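Local structure of HP0958 (Helicobacter pylori, 3NA7) at residues L60-S63 / K64-T68; K131-M134 / L135-E138; I161-K164 / K165-D168; K211-T214 / E215-S219. The protein probably acts in flagellar biogenesis as an export chaperone and post-transcriptional regulator, joining a long coiled-coil hairpin to a zinc-ribbon domain. All blocks are in the same frame, centred on the assembly; numbering follows the deposited sequence.

Contact 1 (L60-S63 / K64-T68); sequences LQVS and KNEQT
Lys64 N bonds to Leu60 O and Asn65 N to Gln61 O, so that 60-63 and 64-68 are successive turns of helix 24-85, with the CA atoms of Val62 and Asn65 5.3 Å apart. The bond from Asn65 N is nearly straight, at 173°, and Gln61 O takes a second one from Asn65 ND2 at 2.8 Å. The amide reaches back because Asn65 CG stands anti to its own carbonyl carbon (chi1 -79°); it keeps Gln61 O close to its own plane but meets the carbonyl from above the plane of the peptide. On another side of the helix Lys64 runs out extended and slants across Leu60, its CE 4.0 Å from Leu60 CD1 and its NZ 4.0 Å from Leu60 CG. One turn on, Thr68 OG1 gives a hydrogen bond of 3.0 Å to Asn65 O. Val62 and Asn65 both pack on Leu116 of helix 91-171, the other arm of the coiled-coil hairpin, and Asn65 also touches Glu112 and Ile113. Two N-H groups of one residue grip a single carbonyl oxygen: the amide spends a donor within its own helix, which probably limits its rotation where the side chain meets the opposite arm.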
ATOM      1  N   LEU A  60      28.899  15.942   1.778  1.00 56.50           N
ATOM      2  CA  LEU A  60      29.708  15.935   3.000  1.00 61.12           C
ATOM      3  C   LEU A  60      31.036  15.196   2.789  1.00 60.51           C
ATOM      4  O   LEU A  60      32.077  15.671   3.223  1.00 63.64           O
ATOM      5  CB  LEU A  60      28.915  15.345   4.174  1.00 64.91           C
ATOM      6  CG  LEU A  60      29.518  15.231   5.588  1.00 70.03           C
ATOM      7  CD1 LEU A  60      30.163  16.533   6.097  1.00 76.76           C
ATOM      8  CD2 LEU A  60      28.455  14.737   6.576  1.00 75.36           C
ATOM      9  N   GLN A  61      30.998  14.062   2.095  1.00 58.49           N
ATOM     10  CA  GLN A  61      32.214  13.332   1.738  1.00 56.91           C
ATOM     11  C   GLN A  61      33.105  14.125   0.807  1.00 54.21           C
ATOM     12  O   GLN A  61      34.311  14.169   1.007  1.00 55.07           O
ATOM     13  CB  GLN A  61      31.885  12.007   1.072  1.00 56.98           C
ATOM     14  CG  GLN A  61      31.268  10.987   1.980  1.00 62.35           C
ATOM     15  CD  GLN A  61      31.254   9.623   1.339  1.00 67.04           C
ATOM     16  OE1 GLN A  61      30.194   9.089   0.999  1.00 69.35           O
ATOM     17  NE2 GLN A  61      32.440   9.046   1.159  1.00 72.59           N
ATOM     18  N   VAL A  62      32.523  14.726  -0.230  1.00 50.16           N
ATOM     19  CA  VAL A  62      33.271  15.644  -1.096  1.00 48.40           C
ATOM     20  C   VAL A  62      34.049  16.677  -0.255  1.00 51.53           C
ATOM     21  O   VAL A  62      35.213  16.939  -0.512  1.00 50.20           O
ATOM     22  CB  VAL A  62      32.364  16.351  -2.142  1.00 47.57           C
ATOM     23  CG1 VAL A  62      33.101  17.521  -2.833  1.00 42.73           C
ATOM     24  CG2 VAL A  62      31.839  15.327  -3.194  1.00 41.81           C
ATOM     25  N   SER A  63      33.403  17.215   0.769  1.00 54.30           N
ATOM     26  CA  SER A  63      33.971  18.273   1.585  1.00 59.53           C
ATOM     27  C   SER A  63      35.079  17.756   2.499  1.00 61.31           C
ATOM     28  O   SER A  63      36.087  18.439   2.711  1.00 62.67           O
ATOM     29  CB  SER A  63      32.871  18.936   2.403  1.00 60.86           C
ATOM     30  OG  SER A  63      33.393  20.051   3.088  1.00 71.38           O
ATOM     31  N   LYS A  64      34.887  16.546   3.025  1.00 63.21           N
ATOM     32  CA  LYS A  64      35.881  15.882   3.870  1.00 65.14           C
ATOM     33  C   LYS A  64      37.129  15.542   3.074  1.00 62.58           C
ATOM     34  O   LYS A  64      38.245  15.851   3.500  1.00 63.60           O
ATOM     35  CB  LYS A  64      35.292  14.643   4.552  1.00 67.41           C
ATOM     36  CG  LYS A  64      34.479  14.979   5.797  1.00 75.31           C
ATOM     37  CD  LYS A  64      33.717  13.774   6.362  1.00 81.53           C
ATOM     38  CE  LYS A  64      33.018  14.139   7.671  1.00 88.11           C
ATOM     39  NZ  LYS A  64      31.956  13.174   8.078  1.00 91.46           N
ATOM     40  N   ASN A  65      36.933  14.945   1.905  1.00 59.34           N
ATOM     41  CA  ASN A  65      38.015  14.708   0.963  1.00 57.87           C
ATOM     42  C   ASN A  65      38.739  15.988   0.535  1.00 57.36           C
ATOM     43  O   ASN A  65      39.940  15.954   0.243  1.00 57.12           O
ATOM     44  CB  ASN A  65      37.496  13.984  -0.289  1.00 57.12           C
ATOM     45  CG  ASN A  65      37.297  12.492  -0.068  1.00 58.03           C
ATOM     46  OD1 ASN A  65      38.234  11.697  -0.200  1.00 62.40           O
ATOM     47  ND2 ASN A  65      36.074  12.101   0.248  1.00 58.31           N
ATOM     48  N   GLU A  66      38.012  17.100   0.475  1.00 56.49           N
ATOM     49  CA  GLU A  66      38.578  18.382   0.018  1.00 57.43           C
ATOM     50  C   GLU A  66      39.517  18.998   1.050  1.00 58.07           C
ATOM     51  O   GLU A  66      40.495  19.678   0.698  1.00 56.46           O
ATOM     52  CB  GLU A  66      37.469  19.380  -0.377  1.00 56.92           C
ATOM     53  CG  GLU A  66      36.735  18.952  -1.652  1.00 60.29           C
ATOM     54  CD  GLU A  66      36.097  20.089  -2.453  1.00 67.31           C
ATOM     55  OE1 GLU A  66      35.267  20.845  -1.883  1.00 64.49           O
ATOM     56  OE2 GLU A  66      36.413  20.193  -3.671  1.00 67.26           O
ATOM     57  N   GLN A  67      39.196  18.756   2.318  1.00 60.33           N
ATOM     58  CA  GLN A  67      40.006  19.204   3.441  1.00 64.52           C
ATOM     59  C   GLN A  67      41.328  18.429   3.448  1.00 63.94           C
ATOM     60  O   GLN A  67      42.399  19.037   3.534  1.00 65.40           O
ATOM     61  CB  GLN A  67      39.235  19.032   4.756  1.00 67.64           C
ATOM     62  CG  GLN A  67      40.013  19.389   6.003  1.00 74.23           C
ATOM     63  CD  GLN A  67      40.516  20.821   5.999  1.00 77.40           C
ATOM     64  OE1 GLN A  67      39.767  21.755   5.707  1.00 78.63           O
ATOM     65  NE2 GLN A  67      41.790  20.999   6.324  1.00 79.25           N
ATOM     66  N   THR A  68      41.259  17.104   3.296  1.00 62.53           N
ATOM     67  CA  THR A  68      42.474  16.272   3.286  1.00 63.17           C
ATOM     68  C   THR A  68      43.351  16.578   2.068  1.00 59.20           C
ATOM     69  O   THR A  68      44.578  16.598   2.168  1.00 60.52           O
ATOM     70  CB  THR A  68      42.154  14.769   3.360  1.00 63.27           C
ATOM     71  OG1 THR A  68      41.591  14.352   2.120  1.00 67.95           O
ATOM     72  CG2 THR A  68      41.159  14.472   4.483  1.00 66.26           C
TER

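Contact 2 (K131-M134 / L135-E138); sequences KKEM and LELE
Glu133 and Glu136 both carry CG anti to the carbonyl carbon (chi1 -76° and -58°) and continue extended, which brings Glu136 OE1 to 3.9 Å from Glu133 CG. The two chains slant past one another with their carboxylates turned only 18° apart. Their charged ends stay separate, Glu133 OE2 lying 5.6 Å from Glu136 OE1, and Glu133 OE1 has a salt bridge to Lys44 of the facing helix, which probably eases any repulsion between them. Leu137 leans back over the preceding turn, placing CG 3.4 Å and CD1 3.5 Å from Glu133 O. That oxygen already accepts Leu137 N at 3.0 Å, so the branched side chain lies against the carbonyl its backbone uses and probably shields it in part. Leu135 lies more loosely in the same way, with CG 3.9 Å from Lys131 O. Leu135 N, Glu136 N and Glu138 N bond to the carbonyls of Lys131, Lys132 and Met134. Met134 extends toward helix 24-85 and packs on Lys44, Asn45 and Ile48, while Leu137 touches Lys44. Apolar side chains turned to the partner helix, with a charged pair at the flank bridging the two arms, are characteristic of an antiparallel coiled-coil hairpin, here of helices 24-85 and 91-171.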
ATOM      1  N   LYS A 131      10.755  13.964 -11.601  1.00 40.89           N
ATOM      2  CA  LYS A 131       9.994  15.214 -11.605  1.00 42.12           C
ATOM      3  C   LYS A 131       9.137  15.257 -12.864  1.00 42.17           C
ATOM      4  O   LYS A 131       7.959  15.502 -12.792  1.00 43.04           O
ATOM      5  CB  LYS A 131      10.960  16.414 -11.519  1.00 40.99           C
ATOM      6  CG  LYS A 131      10.334  17.756 -11.227  1.00 43.28           C
ATOM      7  CD  LYS A 131      11.415  18.848 -11.037  1.00 44.06           C
ATOM      8  CE  LYS A 131      12.147  19.096 -12.333  1.00 40.79           C
ATOM      9  NZ  LYS A 131      12.998  20.292 -12.286  1.00 45.80           N
ATOM     10  N   LYS A 132       9.717  14.964 -14.019  1.00 44.41           N
ATOM     11  CA  LYS A 132       8.904  14.811 -15.219  1.00 48.42           C
ATOM     12  C   LYS A 132       7.807  13.740 -15.097  1.00 45.52           C
ATOM     13  O   LYS A 132       6.689  13.936 -15.549  1.00 48.79           O
ATOM     14  CB  LYS A 132       9.789  14.562 -16.441  1.00 50.76           C
ATOM     15  CG  LYS A 132      10.531  15.806 -16.896  1.00 58.63           C
ATOM     16  CD  LYS A 132      11.064  15.650 -18.319  1.00 66.74           C
ATOM     17  CE  LYS A 132      12.323  16.480 -18.525  1.00 70.01           C
ATOM     18  NZ  LYS A 132      12.711  16.542 -19.960  1.00 73.76           N
ATOM     19  N   GLU A 133       8.116  12.609 -14.489  1.00 43.54           N
ATOM     20  CA  GLU A 133       7.097  11.574 -14.333  1.00 43.35           C
ATOM     21  C   GLU A 133       5.966  12.048 -13.426  1.00 40.98           C
ATOM     22  O   GLU A 133       4.787  11.827 -13.741  1.00 39.81           O
ATOM     23  CB  GLU A 133       7.699  10.261 -13.844  1.00 42.89           C
ATOM     24  CG  GLU A 133       8.424   9.526 -14.960  1.00 45.29           C
ATOM     25  CD  GLU A 133       9.424   8.487 -14.450  1.00 47.11           C
ATOM     26  OE1 GLU A 133       9.554   8.325 -13.227  1.00 44.11           O
ATOM     27  OE2 GLU A 133      10.070   7.823 -15.288  1.00 56.18           O
ATOM     28  N   MET A 134       6.320  12.742 -12.347  1.00 37.79           N
ATOM     29  CA  MET A 134       5.318  13.293 -11.454  1.00 39.71           C
ATOM     30  C   MET A 134       4.301  14.203 -12.145  1.00 42.06           C
ATOM     31  O   MET A 134       3.105  14.163 -11.810  1.00 40.70           O
ATOM     32  CB  MET A 134       5.971  14.078 -10.339  1.00 40.59           C
ATOM     33  CG  MET A 134       6.578  13.212  -9.276  1.00 38.78           C
ATOM     34  SD  MET A 134       7.265  14.216  -7.964  1.00 42.18           S
ATOM     35  CE  MET A 134       5.840  14.982  -7.248  1.00 40.46           C
ATOM     36  N   LEU A 135       4.793  15.024 -13.081  1.00 42.12           N
ATOM     37  CA  LEU A 135       3.940  15.911 -13.873  1.00 43.64           C
ATOM     38  C   LEU A 135       3.027  15.144 -14.825  1.00 42.53           C
ATOM     39  O   LEU A 135       1.866  15.551 -14.994  1.00 42.50           O
ATOM     40  CB  LEU A 135       4.769  16.947 -14.654  1.00 43.96           C
ATOM     41  CG  LEU A 135       5.379  18.189 -13.981  1.00 49.43           C
ATOM     42  CD1 LEU A 135       6.470  18.817 -14.893  1.00 45.37           C
ATOM     43  CD2 LEU A 135       4.344  19.282 -13.562  1.00 46.10           C
ATOM     44  N   GLU A 136       3.531  14.071 -15.467  1.00 41.96           N
ATOM     45  CA  GLU A 136       2.652  13.210 -16.307  1.00 43.94           C
ATOM     46  C   GLU A 136       1.544  12.626 -15.444  1.00 42.96           C
ATOM     47  O   GLU A 136       0.391  12.589 -15.849  1.00 43.83           O
ATOM     48  CB  GLU A 136       3.408  12.089 -17.064  1.00 45.60           C
ATOM     49  CG  GLU A 136       4.535  12.597 -18.001  1.00 52.64           C
ATOM     50  CD  GLU A 136       5.500  11.503 -18.563  1.00 65.73           C
ATOM     51  OE1 GLU A 136       5.915  10.557 -17.830  1.00 62.82           O
ATOM     52  OE2 GLU A 136       5.878  11.613 -19.764  1.00 73.13           O
ATOM     53  N   LEU A 137       1.886  12.223 -14.221  1.00 43.20           N
ATOM     54  CA  LEU A 137       0.910  11.613 -13.329  1.00 42.03           C
ATOM     55  C   LEU A 137      -0.153  12.596 -12.842  1.00 43.41           C
ATOM     56  O   LEU A 137      -1.310  12.218 -12.678  1.00 44.33           O
ATOM     57  CB  LEU A 137       1.600  10.936 -12.144  1.00 39.04           C
ATOM     58  CG  LEU A 137       2.462   9.733 -12.543  1.00 41.06           C
ATOM     59  CD1 LEU A 137       3.545   9.492 -11.506  1.00 41.42           C
ATOM     60  CD2 LEU A 137       1.614   8.469 -12.804  1.00 41.37           C
ATOM     61  N   GLU A 138       0.243  13.840 -12.581  1.00 43.42           N
ATOM     62  CA  GLU A 138      -0.704  14.894 -12.259  1.00 45.29           C
ATOM     63  C   GLU A 138      -1.633  15.156 -13.469  1.00 45.23           C
ATOM     64  O   GLU A 138      -2.831  15.262 -13.307  1.00 45.63           O
ATOM     65  CB  GLU A 138       0.036  16.178 -11.852  1.00 46.31           C
ATOM     66  CG  GLU A 138      -0.913  17.290 -11.346  1.00 54.16           C
ATOM     67  CD  GLU A 138      -0.198  18.476 -10.681  1.00 58.14           C
ATOM     68  OE1 GLU A 138      -0.881  19.285 -10.006  1.00 63.69           O
ATOM     69  OE2 GLU A 138       1.038  18.584 -10.797  1.00 57.02           O
TER

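Contact 3 (I161-K164 / K165-D168); sequences IIFK and KKED
Phe163 O accepts Glu167 N at 2.9 Å, while the side chains of the same two residues cross at about a right angle, Glu167 CG lying 3.7 Å from Phe163 CE2. The other backbone donors of this turn are met alike: Lys165 N by Ile161 O, Lys166 N by Ile162 O, and Asp168 N by Lys164 O in a longer bond of 3.2 Å that is nearly straight at 168°. The ring swings forward along the helix (chi1 -168°), and Lys166 and Glu167 both approach it obliquely on the same side of its plane, Lys166 CD coming within 4.1 Å of Phe163 CE1. This turn lies near the end of helix 91-171, the second long arm of the coiled-coil hairpin, where Ile162 packs on Leu16, Glu19 and Ile20 of helix 4-22. Lys166, although buried, has its ammonium group satisfied by a salt bridge to Asp17 of that helix, with a weak, long ion pair to Glu182. Lys164 NZ stands 4.1 Å from Asp168 OD1, beyond a salt bridge, and 4.7 Å from Glu167 OE1; any attraction to these two acids is probably diffuse. Glu167 OE1 instead lies against the Lys164 chain, 3.8 Å from CD.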
ATOM      1  N   ILE A 161     -30.566   4.050  -2.203  1.00 56.30           N
ATOM      2  CA  ILE A 161     -31.782   3.421  -2.710  1.00 53.40           C
ATOM      3  C   ILE A 161     -31.900   1.988  -2.178  1.00 49.68           C
ATOM      4  O   ILE A 161     -32.956   1.611  -1.718  1.00 52.39           O
ATOM      5  CB  ILE A 161     -31.875   3.461  -4.274  1.00 54.45           C
ATOM      6  CG1 ILE A 161     -32.156   4.885  -4.769  1.00 56.28           C
ATOM      7  CG2 ILE A 161     -32.966   2.490  -4.803  1.00 52.25           C
ATOM      8  CD1 ILE A 161     -31.526   5.199  -6.160  1.00 53.57           C
ATOM      9  N   ILE A 162     -30.834   1.194  -2.235  1.00 47.82           N
ATOM     10  CA  ILE A 162     -30.882  -0.157  -1.657  1.00 48.39           C
ATOM     11  C   ILE A 162     -31.235  -0.086  -0.143  1.00 49.49           C
ATOM     12  O   ILE A 162     -32.154  -0.763   0.302  1.00 50.29           O
ATOM     13  CB  ILE A 162     -29.604  -0.987  -1.930  1.00 48.14           C
ATOM     14  CG1 ILE A 162     -29.376  -1.162  -3.461  1.00 51.07           C
ATOM     15  CG2 ILE A 162     -29.715  -2.367  -1.304  1.00 43.64           C
ATOM     16  CD1 ILE A 162     -27.917  -1.519  -3.873  1.00 47.62           C
ATOM     17  N   PHE A 163     -30.569   0.783   0.615  1.00 48.91           N
ATOM     18  CA  PHE A 163     -30.870   0.918   2.034  1.00 51.39           C
ATOM     19  C   PHE A 163     -32.335   1.330   2.303  1.00 53.05           C
ATOM     20  O   PHE A 163     -32.991   0.755   3.157  1.00 52.97           O
ATOM     21  CB  PHE A 163     -29.892   1.863   2.747  1.00 50.09           C
ATOM     22  CG  PHE A 163     -29.998   1.791   4.238  1.00 51.11           C
ATOM     23  CD1 PHE A 163     -29.354   0.771   4.948  1.00 51.70           C
ATOM     24  CD2 PHE A 163     -30.775   2.710   4.934  1.00 50.11           C
ATOM     25  CE1 PHE A 163     -29.477   0.687   6.330  1.00 52.30           C
ATOM     26  CE2 PHE A 163     -30.905   2.641   6.326  1.00 51.93           C
ATOM     27  CZ  PHE A 163     -30.259   1.631   7.018  1.00 55.78           C
ATOM     28  N   LYS A 164     -32.834   2.312   1.563  1.00 55.12           N
ATOM     29  CA  LYS A 164     -34.246   2.704   1.634  1.00 59.08           C
ATOM     30  C   LYS A 164     -35.189   1.495   1.452  1.00 58.70           C
ATOM     31  O   LYS A 164     -36.180   1.375   2.174  1.00 59.58           O
ATOM     32  CB  LYS A 164     -34.525   3.817   0.614  1.00 60.49           C
ATOM     33  CG  LYS A 164     -35.981   4.151   0.359  1.00 67.67           C
ATOM     34  CD  LYS A 164     -36.537   5.191   1.327  1.00 72.73           C
ATOM     35  CE  LYS A 164     -37.971   5.547   0.956  1.00 75.40           C
ATOM     36  NZ  LYS A 164     -38.814   5.626   2.181  1.00 80.60           N
ATOM     37  N   LYS A 165     -34.855   0.596   0.521  1.00 58.73           N
ATOM     38  CA  LYS A 165     -35.601  -0.660   0.305  1.00 58.11           C
ATOM     39  C   LYS A 165     -35.506  -1.569   1.515  1.00 55.76           C
ATOM     40  O   LYS A 165     -36.484  -2.215   1.886  1.00 53.16           O
ATOM     41  CB  LYS A 165     -35.076  -1.441  -0.918  1.00 59.93           C
ATOM     42  CG  LYS A 165     -35.666  -1.031  -2.285  1.00 65.33           C
ATOM     43  CD  LYS A 165     -34.980  -1.774  -3.467  1.00 70.17           C
ATOM     44  CE  LYS A 165     -35.470  -3.228  -3.647  1.00 72.40           C
ATOM     45  NZ  LYS A 165     -34.726  -3.960  -4.734  1.00 76.38           N
ATOM     46  N   LYS A 166     -34.314  -1.633   2.108  1.00 53.28           N
ATOM     47  CA  LYS A 166     -34.091  -2.409   3.315  1.00 52.40           C
ATOM     48  C   LYS A 166     -34.990  -1.901   4.454  1.00 52.48           C
ATOM     49  O   LYS A 166     -35.618  -2.710   5.150  1.00 50.89           O
ATOM     50  CB  LYS A 166     -32.614  -2.392   3.730  1.00 52.25           C
ATOM     51  CG  LYS A 166     -32.299  -3.326   4.908  1.00 52.33           C
ATOM     52  CD  LYS A 166     -30.924  -3.056   5.539  1.00 51.33           C
ATOM     53  CE  LYS A 166     -30.803  -3.857   6.822  1.00 46.91           C
ATOM     54  NZ  LYS A 166     -29.416  -4.048   7.268  1.00 48.60           N
ATOM     55  N   GLU A 167     -35.069  -0.577   4.615  1.00 52.84           N
ATOM     56  CA  GLU A 167     -35.911   0.031   5.638  1.00 54.69           C
ATOM     57  C   GLU A 167     -37.338  -0.495   5.483  1.00 56.33           C
ATOM     58  O   GLU A 167     -37.917  -1.015   6.440  1.00 56.45           O
ATOM     59  CB  GLU A 167     -35.904   1.560   5.541  1.00 55.42           C
ATOM     60  CG  GLU A 167     -34.566   2.224   5.869  1.00 58.73           C
ATOM     61  CD  GLU A 167     -34.596   3.742   5.739  1.00 59.24           C
ATOM     62  OE1 GLU A 167     -35.068   4.264   4.707  1.00 64.90           O
ATOM     63  OE2 GLU A 167     -34.147   4.422   6.674  1.00 65.23           O
ATOM     64  N   ASP A 168     -37.871  -0.376   4.264  1.00 56.97           N
ATOM     65  CA  ASP A 168     -39.221  -0.833   3.929  1.00 58.69           C
ATOM     66  C   ASP A 168     -39.420  -2.296   4.274  1.00 56.50           C
ATOM     67  O   ASP A 168     -40.402  -2.632   4.938  1.00 56.36           O
ATOM     68  CB  ASP A 168     -39.539  -0.584   2.453  1.00 60.92           C
ATOM     69  CG  ASP A 168     -39.643   0.896   2.111  1.00 66.84           C
ATOM     70  OD1 ASP A 168     -39.877   1.716   3.028  1.00 67.97           O
ATOM     71  OD2 ASP A 168     -39.494   1.247   0.912  1.00 72.89           O
TER

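Contact 4 (K211-T214 / E215-S219); sequences KIYT and EVLTS
Leu217 lies over one face of the Tyr213 ring in a CH-pi contact within helix 210-218, the short helix of the C4-type zinc ribbon. Its CG sits 4.2 Å from the ring centroid and 20° off the ring normal, offset toward the rim, and the CD1 branch reaches farther along the ring, to 3.6 Å from Tyr213 CZ and 3.4 Å from Tyr213 OH. The ring comes forward over the next turn because Tyr213 CG is anti to the backbone N (chi1 176°). On another side of the helix Lys211 and Glu215 run alongside each other, pointing the same way; the Glu215 chain bends at chi2 (89°), and its OE1 forms a long salt bridge of 3.9 Å with Lys211 NZ. Between Thr214 and Thr218 the methyl groups meet, CG2 to CG2 at 4.1 Å, while Thr214 OG1 turns back to bond with Asp210 O.

Beneath these pairs run the i to i+4 backbone bonds, among which Thr218 N to Thr214 O is short at 2.7 Å. Farther out, Asn209 OD1 accepts Ile212 N near the start of the helix. Ile212 packs on Pro226, which lies between the zinc ligands Cys225 and Cys228, and its side chain is about 9 Å from the zinc ion. Val216 touches Ile196 and Leu217 touches Ala234, both in loops. At the C-terminal end Glu215 O accepts Ser219 N at 3.2 Å; Ser219 OG lies very close to that oxygen and also near Asp221 OD2, and its one proton can serve only one of them at a time.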
ATOM      1  N   LYS A 211     -30.190 -35.910  12.417  1.00 75.73           N
ATOM      2  CA  LYS A 211     -31.290 -35.213  13.088  1.00 77.45           C
ATOM      3  C   LYS A 211     -31.486 -33.784  12.571  1.00 75.08           C
ATOM      4  O   LYS A 211     -32.609 -33.361  12.308  1.00 75.88           O
ATOM      5  CB  LYS A 211     -31.045 -35.196  14.597  1.00 77.80           C
ATOM      6  CG  LYS A 211     -32.298 -35.114  15.446  1.00 83.06           C
ATOM      7  CD  LYS A 211     -31.937 -34.792  16.888  1.00 85.67           C
ATOM      8  CE  LYS A 211     -33.015 -35.268  17.853  1.00 91.28           C
ATOM      9  NZ  LYS A 211     -34.303 -34.535  17.672  1.00 93.58           N
ATOM     10  N   ILE A 212     -30.387 -33.053  12.406  1.00 73.65           N
ATOM     11  CA  ILE A 212     -30.451 -31.642  12.025  1.00 72.14           C
ATOM     12  C   ILE A 212     -30.733 -31.469  10.532  1.00 72.70           C
ATOM     13  O   ILE A 212     -31.558 -30.627  10.136  1.00 72.72           O
ATOM     14  CB  ILE A 212     -29.189 -30.865  12.504  1.00 70.85           C
ATOM     15  CG1 ILE A 212     -29.339 -30.516  13.993  1.00 72.29           C
ATOM     16  CG2 ILE A 212     -28.964 -29.587  11.683  1.00 69.61           C
ATOM     17  CD1 ILE A 212     -28.097 -30.805  14.842  1.00 70.23           C
ATOM     18  N   TYR A 213     -30.072 -32.274   9.703  1.00 72.27           N
ATOM     19  CA  TYR A 213     -30.294 -32.191   8.261  1.00 72.95           C
ATOM     20  C   TYR A 213     -31.762 -32.460   7.930  1.00 74.84           C
ATOM     21  O   TYR A 213     -32.337 -31.826   7.046  1.00 74.37           O
ATOM     22  CB  TYR A 213     -29.355 -33.140   7.497  1.00 74.09           C
ATOM     23  CG  TYR A 213     -29.599 -33.184   5.999  1.00 76.48           C
ATOM     24  CD1 TYR A 213     -30.518 -34.086   5.448  1.00 82.36           C
ATOM     25  CD2 TYR A 213     -28.921 -32.329   5.133  1.00 74.63           C
ATOM     26  CE1 TYR A 213     -30.753 -34.133   4.076  1.00 85.78           C
ATOM     27  CE2 TYR A 213     -29.144 -32.372   3.759  1.00 79.25           C
ATOM     28  CZ  TYR A 213     -30.062 -33.274   3.238  1.00 83.98           C
ATOM     29  OH  TYR A 213     -30.294 -33.328   1.883  1.00 87.35           O
ATOM     30  N   THR A 214     -32.362 -33.394   8.658  1.00 77.92           N
ATOM     31  CA  THR A 214     -33.764 -33.752   8.459  1.00 82.66           C
ATOM     32  C   THR A 214     -34.642 -32.590   8.910  1.00 83.40           C
ATOM     33  O   THR A 214     -35.570 -32.205   8.202  1.00 84.78           O
ATOM     34  CB  THR A 214     -34.134 -35.050   9.206  1.00 84.65           C
ATOM     35  OG1 THR A 214     -33.140 -36.048   8.949  1.00 82.86           O
ATOM     36  CG2 THR A 214     -35.477 -35.573   8.745  1.00 88.38           C
ATOM     37  N   GLU A 215     -34.297 -32.012  10.062  1.00 83.33           N
ATOM     38  CA  GLU A 215     -35.027 -30.891  10.648  1.00 83.12           C
ATOM     39  C   GLU A 215     -35.096 -29.704   9.704  1.00 81.38           C
ATOM     40  O   GLU A 215     -36.137 -29.067   9.590  1.00 82.95           O
ATOM     41  CB  GLU A 215     -34.381 -30.455  11.966  1.00 82.49           C
ATOM     42  CG  GLU A 215     -35.353 -30.329  13.135  1.00 86.91           C
ATOM     43  CD  GLU A 215     -35.507 -31.639  13.903  1.00 92.53           C
ATOM     44  OE1 GLU A 215     -34.586 -31.991  14.677  1.00 93.23           O
ATOM     45  OE2 GLU A 215     -36.550 -32.317  13.742  1.00 96.43           O
ATOM     46  N   VAL A 216     -33.991 -29.403   9.028  1.00 79.49           N
ATOM     47  CA  VAL A 216     -33.968 -28.288   8.088  1.00 77.59           C
ATOM     48  C   VAL A 216     -34.867 -28.577   6.890  1.00 80.99           C
ATOM     49  O   VAL A 216     -35.584 -27.690   6.429  1.00 81.29           O
ATOM     50  CB  VAL A 216     -32.542 -27.949   7.597  1.00 75.50           C
ATOM     51  CG1 VAL A 216     -32.576 -26.811   6.573  1.00 72.67           C
ATOM     52  CG2 VAL A 216     -31.635 -27.581   8.768  1.00 74.29           C
ATOM     53  N   LEU A 217     -34.832 -29.809   6.387  1.00 83.94           N
ATOM     54  CA  LEU A 217     -35.586 -30.130   5.174  1.00 87.97           C
ATOM     55  C   LEU A 217     -37.061 -30.388   5.453  1.00 91.33           C
ATOM     56  O   LEU A 217     -37.925 -29.917   4.711  1.00 91.81           O
ATOM     57  CB  LEU A 217     -34.965 -31.298   4.398  1.00 88.96           C
ATOM     58  CG  LEU A 217     -33.486 -31.256   3.992  1.00 87.36           C
ATOM     59  CD1 LEU A 217     -33.315 -31.938   2.686  1.00 87.06           C
ATOM     60  CD2 LEU A 217     -32.913 -29.852   3.893  1.00 84.45           C
ATOM     61  N   THR A 218     -37.335 -31.109   6.539  1.00 93.97           N
ATOM     62  CA  THR A 218     -38.682 -31.598   6.826  1.00 98.78           C
ATOM     63  C   THR A 218     -39.581 -30.554   7.502  1.00 99.94           C
ATOM     64  O   THR A 218     -40.691 -30.294   7.031  1.00101.73           O
ATOM     65  CB  THR A 218     -38.651 -32.925   7.630  1.00100.31           C
ATOM     66  OG1 THR A 218     -39.880 -33.634   7.439  1.00107.57           O
ATOM     67  CG2 THR A 218     -38.419 -32.696   9.131  1.00 97.04           C
ATOM     68  N   SER A 219     -39.093 -29.948   8.585  1.00 99.25           N
ATOM     69  CA  SER A 219     -39.915 -29.046   9.393  1.00100.59           C
ATOM     70  C   SER A 219     -39.978 -27.626   8.812  1.00 99.06           C
ATOM     71  O   SER A 219     -39.107 -27.213   8.039  1.00 97.57           O
ATOM     72  CB  SER A 219     -39.477 -29.059  10.872  1.00 99.39           C
ATOM     73  OG  SER A 219     -38.157 -28.572  11.052  1.00 97.54           O
TER

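How the contacts relate
The four contacts follow one another along the chain as short pieces of helix of about two turns each. Contact 1 lies on helix 24-85, contacts 2 and 3 on helix 91-171, and contact 4 on helix 210-218 of the zinc ribbon. The first three belong to the coiled-coil hairpin, where contact 1 is 35 Å from contact 2 and contact 2 is 44 Å from contact 3, centre to centre. Contacts 3 and 4 share one side of the chain's centre, 33 Å apart, whereas contacts 1 and 4 stand 85 Å apart on opposite sides. None touches another. The spread reflects a strongly elongated molecule, with its metal-binding domain far from the turn of the hairpin.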